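Local coordinates for YciF Bacterial Stress Response Protein (Salmonella enterica subsp. enterica serovar Typhimurium, PDB 4ERU), which is of unknown function but has a ferritin-like helix bundle that binds magnesium ions and may act in the bacterial stress response, at residues K7-L12 / E128-S133; D11-L16 / S69-K74; L17-S22 / M76-M81. One frame throughout, in Å; residues are numbered along the deposited sequence.

Contact 1. Residues K7-L12 / E128-S133; sequences KTVEDL and EQLGYS
V9 holds CG1 anti to its backbone N (chi1 179°), a setting that presents this methyl to the branched end of L130, V9 CG1 lying 3.9 Å from L130 CD2. The same methyl of L130 receives E10, whose chain bends at chi2 (77°) and folds back so that its carboxylate lies against carbon: E10 OE2 is 3.7 Å from L130 CD2. Q129 reaches the other V9 methyl with its amide end, NE2 to V9 CG2 being 4.0 Å. Behind the leucine, the Y132 ring has L130 CB 3.8 Å above its plane and over its centre, which backs L130 on the side of its own segment. The segments span a helix start and a helix finish. T8 and D11 form a capping box, D11 N donating to T8 OG1 at 2.9 Å, and G131, with positive phi, closes the other helix in a Schellman motif. The contact therefore joins the start of helix 9-37 to the end of helix 99-130 at the surface of the bundle, with V9 also on L126, the Y132 ring meeting F13 edge-to-face, and L12 packing on A103 of the second subunit.

Contact 2. Residues D11-L16 / S69-K74; sequences DLFIHL and SGIKLK
I14 carries this contact, laying its two branches against backbone oxygens of the 69-74 segment. Its CD1 comes to 3.3 Å from G70 O, and its CG2 stands equally close, 3.3 Å, to K72 O. The two carbonyls, two residues apart, are thus both met by one side chain, in van der Waals contact of methyl groups with carbonyl oxygens to which the isoleucine supplies only carbon. The torsions explain which methyl meets which oxygen: CG1 is anti to the carbonyl carbon (chi1 -77°) and continues extended to CD1 (chi2 174°), carrying that methyl to G70, while CG2, anti to the backbone N, is directed to K72 O. On the K74 side CG2 also touches the aliphatic part of the lysine, with K74 CG at 4.1 Å; the two side chains cross at about a right angle.

The apolar pair of the contact is F13 and I71. I71 CD1 meets F13 CE2 at 3.7 Å, approaching the ring obliquely. F13 thus takes I71, and I14 takes the residues flanking it, G70 and K72, as well as K74. The closest approach of the two backbones is between I14 and L73, CA to CA 6.4 Å.

The next shell fixes these groups. K74 N donates to S18 OG, a hydroxyl also bonded to I14 O, so the far end of the loop segment is tied to the helix one turn beyond I14. The connection between helices 41-66 and 79-93 is in this way laid along helix 9-37, with V65 of helix 41-66 behind I71 and L73, and L123 and L126 of helix 99-130 packed against F13.

Contact 3. Residues L17-S22 / M76-M81; sequences LSDTYS and MKCVAM
S22 and C78 join helix 9-37 to the N-cap of helix 79-93 within a ferritin-like helix bundle, and the selenomethionine M76 leads into that junction. Its CG stands between the backbone N and the carbonyl carbon (chi1 60°) and the chain runs on extended at chi2, which brings SE against the helix backbone: M76 SE is 3.8 Å from D19 N and 4.0 Å from S18 CB. M76 also brings its carbonyl to the helix, where M76 O is 3.2 Å from S22 CB. K77 turns its CB away from the helix, though K77 CA lies 3.7 Å from S22 OG.

C78 makes the polar link. C78 N donates to S22 OG at 3.0 Å in a nearly straight bond of 166°. S22 OG is gripped by two N-H donors, C78 N and Q26 NE2; Q26 NE2 bonds both S22 OG and C78 O, bridging the serine and the residue it holds. C78 turns its CB toward the helix, 3.3 Å from D19 O, with SG beside the D19 carboxylate. That carboxylate has its own anchor outside the two segments, since OD2 is bonded to Y115 OH, on helix 99-130; C78 and A80 pack on Y115 as well.

Beyond the cap, helix 79-93 begins. A80 packs on E87 of the second subunit, while M81 rests on A23. C78 SG caps this helix, accepting from M81 N at 3.5 Å and 162°.

How the contacts relate
From the N terminus, the N-terminal cap and first turns of helix 9-37 supply the first segment of every contact, in the order 7-12, 11-16, 17-22. Contact 2 closes a loop on the connection after helix 41-66, and contact 3 one on the start of helix 79-93; their segments alternate along the chain, so these two loops cross. Contact 1 closes the longest loop, reaching the end of helix 99-130, and contact 3 falls entirely within it. Contacts 1 and 2 share D11 and L12 and touch through Y132 and I71. Contacts 2 and 3 meet where H15 packs on M76. Together they tie helix 9-37 to the end of helix 99-130, the connection after helix 41-66 and the start of helix 79-93.

Contact 1. Residues K7-L12 / E128-S133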
loop_
_atom_site.group_PDB
_atom_site.type_symbol
_atom_site.label_atom_id
_atom_site.label_comp_id
_atom_site.label_asym_id
_atom_site.label_seq_id
_atom_site.Cartn_x
_atom_site.Cartn_y
_atom_site.Cartn_z
ATOM N N LYS A 7 -9.066 -16.754 -15.150
ATOM C CA LYS A 7 -10.267 -17.550 -15.131
ATOM C C LYS A 7 -10.336 -18.377 -13.865
ATOM O O LYS A 7 -11.416 -18.736 -13.429
ATOM C CB LYS A 7 -10.343 -18.453 -16.371
ATOM C CG LYS A 7 -10.590 -17.718 -17.688
ATOM C CD LYS A 7 -10.888 -18.724 -18.816
ATOM C CE LYS A 7 -10.525 -18.172 -20.202
ATOM N NZ LYS A 7 -9.058 -17.834 -20.322
ATOM N N THR A 8 -9.186 -18.692 -13.281
ATOM C CA THR A 8 -9.127 -19.599 -12.140
ATOM C C THR A 8 -8.367 -18.948 -11.003
ATOM O O THR A 8 -7.564 -18.064 -11.257
ATOM C CB THR A 8 -8.342 -20.879 -12.492
ATOM O OG1 THR A 8 -7.031 -20.518 -12.958
ATOM C CG2 THR A 8 -9.062 -21.693 -13.560
ATOM N N VAL A 9 -8.600 -19.415 -9.771
ATOM C CA VAL A 9 -7.780 -19.046 -8.609
ATOM C C VAL A 9 -6.296 -19.277 -8.890
ATOM O O VAL A 9 -5.455 -18.457 -8.499
ATOM C CB VAL A 9 -8.219 -19.748 -7.290
ATOM C CG1 VAL A 9 -7.302 -19.350 -6.105
ATOM C CG2 VAL A 9 -9.644 -19.353 -6.938
ATOM N N GLU A 10 -5.983 -20.372 -9.580
ATOM C CA GLU A 10 -4.609 -20.681 -9.988
ATOM C C GLU A 10 -4.010 -19.568 -10.840
ATOM O O GLU A 10 -2.886 -19.146 -10.589
ATOM C CB GLU A 10 -4.544 -22.013 -10.746
ATOM C CG GLU A 10 -4.946 -23.261 -9.914
ATOM C CD GLU A 10 -6.479 -23.494 -9.667
ATOM O OE1 GLU A 10 -7.370 -22.649 -9.975
ATOM O OE2 GLU A 10 -6.789 -24.572 -9.112
ATOM N N ASP A 11 -4.749 -19.088 -11.839
ATOM C CA ASP A 11 -4.276 -17.986 -12.689
ATOM C C ASP A 11 -4.089 -16.717 -11.872
ATOM O O ASP A 11 -3.150 -15.961 -12.115
ATOM C CB ASP A 11 -5.273 -17.642 -13.801
ATOM C CG ASP A 11 -5.473 -18.771 -14.814
ATOM O OD1 ASP A 11 -4.513 -19.545 -15.084
ATOM O OD2 ASP A 11 -6.604 -18.850 -15.352
ATOM N N LEU A 12 -4.997 -16.473 -10.923
ATOM C CA LEU A 12 -4.933 -15.254 -10.121
ATOM C C LEU A 12 -3.647 -15.268 -9.342
ATOM O O LEU A 12 -2.935 -14.284 -9.339
ATOM C CB LEU A 12 -6.122 -15.122 -9.162
ATOM C CG LEU A 12 -6.168 -13.923 -8.198
ATOM C CD1 LEU A 12 -6.051 -12.581 -8.943
ATOM C CD2 LEU A 12 -7.480 -13.955 -7.408
ATOM N N GLU A 128 -2.544 -21.126 0.656
ATOM C CA GLU A 128 -3.240 -22.024 1.581
ATOM C C GLU A 128 -4.432 -22.699 0.921
ATOM O O GLU A 128 -4.572 -23.922 0.977
ATOM C CB GLU A 128 -3.685 -21.285 2.853
ATOM C CG GLU A 128 -4.242 -22.226 3.941
ATOM C CD GLU A 128 -4.115 -21.657 5.361
ATOM O OE1 GLU A 128 -4.286 -20.433 5.548
ATOM O OE2 GLU A 128 -3.848 -22.435 6.305
ATOM N N GLN A 129 -5.262 -21.897 0.259
ATOM C CA GLN A 129 -6.413 -22.409 -0.466
ATOM C C GLN A 129 -6.036 -23.421 -1.554
ATOM O O GLN A 129 -6.742 -24.396 -1.778
ATOM C CB GLN A 129 -7.199 -21.248 -1.068
ATOM C CG GLN A 129 -8.415 -21.660 -1.853
ATOM C CD GLN A 129 -9.250 -20.481 -2.314
ATOM O OE1 GLN A 129 -9.094 -19.335 -1.834
ATOM N NE2 GLN A 129 -10.177 -20.762 -3.237
ATOM N N LEU A 130 -4.922 -23.184 -2.224
ATOM C CA LEU A 130 -4.504 -24.052 -3.306
ATOM C C LEU A 130 -3.754 -25.304 -2.818
ATOM O O LEU A 130 -3.473 -26.194 -3.611
ATOM C CB LEU A 130 -3.681 -23.256 -4.338
ATOM C CG LEU A 130 -4.495 -22.198 -5.107
ATOM C CD1 LEU A 130 -3.587 -21.242 -5.873
ATOM C CD2 LEU A 130 -5.528 -22.845 -6.051
ATOM N N GLY A 131 -3.454 -25.367 -1.518
ATOM C CA GLY A 131 -2.650 -26.449 -0.953
ATOM C C GLY A 131 -1.175 -26.408 -1.339
ATOM O O GLY A 131 -0.521 -27.465 -1.422
ATOM N N TYR A 132 -0.639 -25.207 -1.594
ATOM C CA TYR A 132 0.796 -25.047 -1.881
ATOM C C TYR A 132 1.520 -24.858 -0.553
ATOM O O TYR A 132 1.822 -23.726 -0.150
ATOM C CB TYR A 132 1.072 -23.847 -2.794
ATOM C CG TYR A 132 0.453 -23.885 -4.170
ATOM C CD1 TYR A 132 0.074 -25.090 -4.770
ATOM C CD2 TYR A 132 0.290 -22.715 -4.892
ATOM C CE1 TYR A 132 -0.479 -25.112 -6.055
ATOM C CE2 TYR A 132 -0.260 -22.720 -6.165
ATOM C CZ TYR A 132 -0.645 -23.924 -6.741
ATOM O OH TYR A 132 -1.189 -23.926 -8.000
ATOM N N SER A 133 1.791 -25.968 0.126
ATOM C CA SER A 133 2.269 -25.936 1.501
ATOM C C SER A 133 3.624 -25.251 1.625
ATOM O O SER A 133 3.842 -24.464 2.544
ATOM C CB SER A 133 2.333 -27.360 2.048
ATOM O OG SER A 133 1.015 -27.890 2.080
#

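Contact 2. Residues D11-L16 / S69-K74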
loop_
_atom_site.group_PDB
_atom_site.type_symbol
_atom_site.label_atom_id
_atom_site.label_comp_id
_atom_site.label_asym_id
_atom_site.label_seq_id
_atom_site.Cartn_x
_atom_site.Cartn_y
_atom_site.Cartn_z
ATOM N N ASP A 11 -4.749 -19.088 -11.839
ATOM C CA ASP A 11 -4.276 -17.986 -12.689
ATOM C C ASP A 11 -4.089 -16.717 -11.872
ATOM O O ASP A 11 -3.150 -15.961 -12.115
ATOM C CB ASP A 11 -5.273 -17.642 -13.801
ATOM C CG ASP A 11 -5.473 -18.771 -14.814
ATOM O OD1 ASP A 11 -4.513 -19.545 -15.084
ATOM O OD2 ASP A 11 -6.604 -18.850 -15.352
ATOM N N LEU A 12 -4.997 -16.473 -10.923
ATOM C CA LEU A 12 -4.933 -15.254 -10.121
ATOM C C LEU A 12 -3.647 -15.268 -9.342
ATOM O O LEU A 12 -2.935 -14.284 -9.339
ATOM C CB LEU A 12 -6.122 -15.122 -9.162
ATOM C CG LEU A 12 -6.168 -13.923 -8.198
ATOM C CD1 LEU A 12 -6.051 -12.581 -8.943
ATOM C CD2 LEU A 12 -7.480 -13.955 -7.408
ATOM N N PHE A 13 -3.349 -16.415 -8.719
ATOM C CA PHE A 13 -2.168 -16.545 -7.901
ATOM C C PHE A 13 -0.906 -16.335 -8.751
ATOM O O PHE A 13 0.041 -15.716 -8.321
ATOM C CB PHE A 13 -2.168 -17.903 -7.212
ATOM C CG PHE A 13 -0.909 -18.209 -6.460
ATOM C CD1 PHE A 13 -0.793 -17.883 -5.118
ATOM C CD2 PHE A 13 0.165 -18.834 -7.095
ATOM C CE1 PHE A 13 0.371 -18.164 -4.409
ATOM C CE2 PHE A 13 1.331 -19.125 -6.409
ATOM C CZ PHE A 13 1.451 -18.776 -5.053
ATOM N N ILE A 14 -0.911 -16.846 -9.971
ATOM C CA ILE A 14 0.218 -16.667 -10.867
ATOM C C ILE A 14 0.335 -15.205 -11.277
ATOM O O ILE A 14 1.432 -14.680 -11.350
ATOM C CB ILE A 14 0.087 -17.598 -12.134
ATOM C CG1 ILE A 14 0.454 -19.050 -11.783
ATOM C CG2 ILE A 14 0.903 -17.065 -13.353
ATOM C CD1 ILE A 14 0.185 -19.989 -12.942
ATOM N N HIS A 15 -0.796 -14.560 -11.559
ATOM C CA HIS A 15 -0.782 -13.154 -11.946
ATOM C C HIS A 15 -0.129 -12.301 -10.841
ATOM O O HIS A 15 0.799 -11.520 -11.097
ATOM C CB HIS A 15 -2.197 -12.624 -12.249
ATOM C CG HIS A 15 -2.203 -11.186 -12.669
ATOM N ND1 HIS A 15 -2.400 -10.151 -11.779
ATOM C CD2 HIS A 15 -1.980 -10.607 -13.876
ATOM C CE1 HIS A 15 -2.314 -8.997 -12.421
ATOM N NE2 HIS A 15 -2.048 -9.247 -13.692
ATOM N N LEU A 16 -0.602 -12.483 -9.616
ATOM C CA LEU A 16 -0.152 -11.668 -8.477
ATOM C C LEU A 16 1.252 -12.043 -8.064
ATOM O O LEU A 16 2.029 -11.172 -7.675
ATOM C CB LEU A 16 -1.093 -11.815 -7.271
ATOM C CG LEU A 16 -2.570 -11.440 -7.461
ATOM C CD1 LEU A 16 -3.390 -11.888 -6.249
ATOM C CD2 LEU A 16 -2.754 -9.924 -7.703
ATOM N N SER A 69 4.626 -27.507 -9.828
ATOM C CA SER A 69 4.568 -27.461 -11.275
ATOM C C SER A 69 3.327 -26.666 -11.638
ATOM O O SER A 69 2.351 -26.618 -10.863
ATOM C CB SER A 69 4.554 -28.875 -11.882
ATOM O OG SER A 69 3.754 -29.787 -11.133
ATOM N N GLY A 70 3.371 -25.995 -12.781
ATOM C CA GLY A 70 2.247 -25.139 -13.142
ATOM C C GLY A 70 2.136 -23.861 -12.303
ATOM O O GLY A 70 1.150 -23.134 -12.420
ATOM N N ILE A 71 3.107 -23.609 -11.416
ATOM C CA ILE A 71 3.419 -22.238 -11.040
ATOM C C ILE A 71 4.519 -21.841 -12.008
ATOM O O ILE A 71 5.643 -22.316 -11.907
ATOM C CB ILE A 71 3.933 -22.063 -9.604
ATOM C CG1 ILE A 71 2.832 -22.332 -8.588
ATOM C CG2 ILE A 71 4.459 -20.614 -9.424
ATOM C CD1 ILE A 71 3.306 -22.208 -7.158
ATOM N N LYS A 72 4.159 -21.025 -12.985
ATOM C CA LYS A 72 5.110 -20.460 -13.922
ATOM C C LYS A 72 4.898 -18.946 -13.933
ATOM O O LYS A 72 3.772 -18.500 -14.155
ATOM C CB LYS A 72 4.889 -21.049 -15.322
ATOM C CG LYS A 72 5.488 -20.206 -16.487
ATOM C CD LYS A 72 5.925 -21.098 -17.681
ATOM C CE LYS A 72 6.506 -20.240 -18.832
ATOM N NZ LYS A 72 5.406 -19.669 -19.702
ATOM N N LEU A 73 5.959 -18.171 -13.710
ATOM C CA LEU A 73 5.895 -16.693 -13.743
ATOM C C LEU A 73 5.726 -16.112 -15.140
ATOM O O LEU A 73 6.318 -16.612 -16.092
ATOM C CB LEU A 73 7.151 -16.082 -13.124
ATOM C CG LEU A 73 7.447 -16.465 -11.677
ATOM C CD1 LEU A 73 8.710 -15.789 -11.206
ATOM C CD2 LEU A 73 6.269 -16.112 -10.775
ATOM N N LYS A 74 4.924 -15.058 -15.254
ATOM C CA LYS A 74 4.766 -14.317 -16.509
ATOM C C LYS A 74 5.573 -13.052 -16.414
ATOM O O LYS A 74 5.544 -12.381 -15.395
ATOM C CB LYS A 74 3.304 -13.939 -16.739
ATOM C CG LYS A 74 2.360 -15.122 -16.620
ATOM C CD LYS A 74 0.999 -14.873 -17.266
ATOM C CE LYS A 74 0.180 -16.185 -17.303
ATOM N NZ LYS A 74 -0.807 -16.233 -18.431
#

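Contact 3. Residues L17-S22 / M76-M81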
loop_
_atom_site.group_PDB
_atom_site.type_symbol
_atom_site.label_atom_id
_atom_site.label_comp_id
_atom_site.label_asym_id
_atom_site.label_seq_id
_atom_site.Cartn_x
_atom_site.Cartn_y
_atom_site.Cartn_z
ATOM N N LEU A 17 1.590 -13.330 -8.125
ATOM C CA LEU A 17 2.972 -13.708 -7.841
ATOM C C LEU A 17 3.893 -13.012 -8.850
ATOM O O LEU A 17 4.933 -12.459 -8.480
ATOM C CB LEU A 17 3.186 -15.240 -7.856
ATOM C CG LEU A 17 4.587 -15.688 -7.422
ATOM C CD1 LEU A 17 4.940 -15.235 -5.954
ATOM C CD2 LEU A 17 4.733 -17.203 -7.575
ATOM N N SER A 18 3.497 -13.015 -10.112
ATOM C CA SER A 18 4.294 -12.371 -11.168
ATOM C C SER A 18 4.442 -10.860 -10.981
ATOM O O SER A 18 5.517 -10.309 -11.225
ATOM C CB SER A 18 3.706 -12.669 -12.548
ATOM O OG SER A 18 3.633 -14.075 -12.744
ATOM N N ASP A 19 3.355 -10.210 -10.566
ATOM C CA ASP A 19 3.330 -8.776 -10.280
ATOM C C ASP A 19 4.305 -8.471 -9.118
ATOM O O ASP A 19 5.123 -7.547 -9.196
ATOM C CB ASP A 19 1.881 -8.399 -9.893
ATOM C CG ASP A 19 1.709 -6.927 -9.494
ATOM O OD1 ASP A 19 1.565 -6.073 -10.402
ATOM O OD2 ASP A 19 1.662 -6.626 -8.258
ATOM N N THR A 20 4.206 -9.260 -8.046
ATOM C CA THR A 20 5.066 -9.072 -6.875
ATOM C C THR A 20 6.540 -9.265 -7.214
ATOM O O THR A 20 7.397 -8.544 -6.701
ATOM C CB THR A 20 4.611 -10.031 -5.756
ATOM O OG1 THR A 20 3.273 -9.664 -5.406
ATOM C CG2 THR A 20 5.478 -9.944 -4.517
ATOM N N TYR A 21 6.835 -10.261 -8.056
ATOM C CA TYR A 21 8.198 -10.549 -8.474
ATOM C C TYR A 21 8.795 -9.353 -9.224
ATOM O O TYR A 21 9.923 -8.937 -8.950
ATOM C CB TYR A 21 8.183 -11.796 -9.359
ATOM C CG TYR A 21 9.504 -12.264 -9.903
ATOM C CD1 TYR A 21 10.502 -12.748 -9.056
ATOM C CD2 TYR A 21 9.720 -12.325 -11.282
ATOM C CE1 TYR A 21 11.712 -13.244 -9.565
ATOM C CE2 TYR A 21 10.941 -12.820 -11.807
ATOM C CZ TYR A 21 11.932 -13.260 -10.933
ATOM O OH TYR A 21 13.125 -13.738 -11.438
ATOM N N SER A 22 8.024 -8.781 -10.146
ATOM C CA SER A 22 8.446 -7.529 -10.785
ATOM C C SER A 22 8.643 -6.367 -9.799
ATOM O O SER A 22 9.621 -5.603 -9.898
ATOM C CB SER A 22 7.448 -7.110 -11.858
ATOM O OG SER A 22 7.718 -5.764 -12.226
HETATM N N MSE A 76 6.057 -9.399 -16.612
HETATM C CA MSE A 76 5.188 -8.221 -16.632
HETATM C C MSE A 76 5.800 -7.123 -15.771
HETATM O O MSE A 76 6.632 -7.407 -14.902
HETATM C CB MSE A 76 3.774 -8.548 -16.133
HETATM C CG MSE A 76 3.731 -9.091 -14.699
HETATM SE SE MSE A 76 1.938 -9.393 -13.991
HETATM C CE MSE A 76 1.020 -9.777 -15.683
ATOM N N LYS A 77 5.404 -5.879 -16.028
ATOM C CA LYS A 77 5.859 -4.754 -15.223
ATOM C C LYS A 77 4.785 -4.374 -14.198
ATOM O O LYS A 77 3.646 -4.072 -14.575
ATOM C CB LYS A 77 6.240 -3.545 -16.102
ATOM C CG LYS A 77 6.860 -2.387 -15.289
ATOM C CD LYS A 77 7.672 -1.440 -16.176
ATOM C CE LYS A 77 8.893 -0.873 -15.420
ATOM N NZ LYS A 77 9.885 -1.952 -15.060
ATOM N N CYS A 78 5.152 -4.397 -12.912
ATOM C CA CYS A 78 4.232 -3.988 -11.852
ATOM C C CYS A 78 4.132 -2.461 -11.833
ATOM O O CYS A 78 5.063 -1.779 -11.375
ATOM C CB CYS A 78 4.695 -4.501 -10.490
ATOM S SG CYS A 78 3.680 -3.827 -9.105
ATOM N N VAL A 79 3.009 -1.940 -12.323
ATOM C CA VAL A 79 2.891 -0.505 -12.619
ATOM C C VAL A 79 2.724 0.307 -11.330
ATOM O O VAL A 79 3.222 1.430 -11.236
ATOM C CB VAL A 79 1.783 -0.194 -13.714
ATOM C CG1 VAL A 79 1.444 1.298 -13.775
ATOM C CG2 VAL A 79 2.243 -0.692 -15.119
ATOM N N ALA A 80 2.026 -0.263 -10.344
ATOM C CA ALA A 80 1.900 0.378 -9.032
ATOM C C ALA A 80 3.269 0.569 -8.366
ATOM O O ALA A 80 3.606 1.661 -7.930
ATOM C CB ALA A 80 0.978 -0.432 -8.129
HETATM N N MSE A 81 4.072 -0.486 -8.303
HETATM C CA MSE A 81 5.381 -0.318 -7.727
HETATM C C MSE A 81 6.152 0.720 -8.524
HETATM O O MSE A 81 6.872 1.519 -7.947
HETATM C CB MSE A 81 6.167 -1.645 -7.670
HETATM C CG MSE A 81 7.584 -1.471 -7.052
HETATM SE SE MSE A 81 7.473 -0.784 -5.220
HETATM C CE MSE A 81 6.564 -2.312 -4.330
#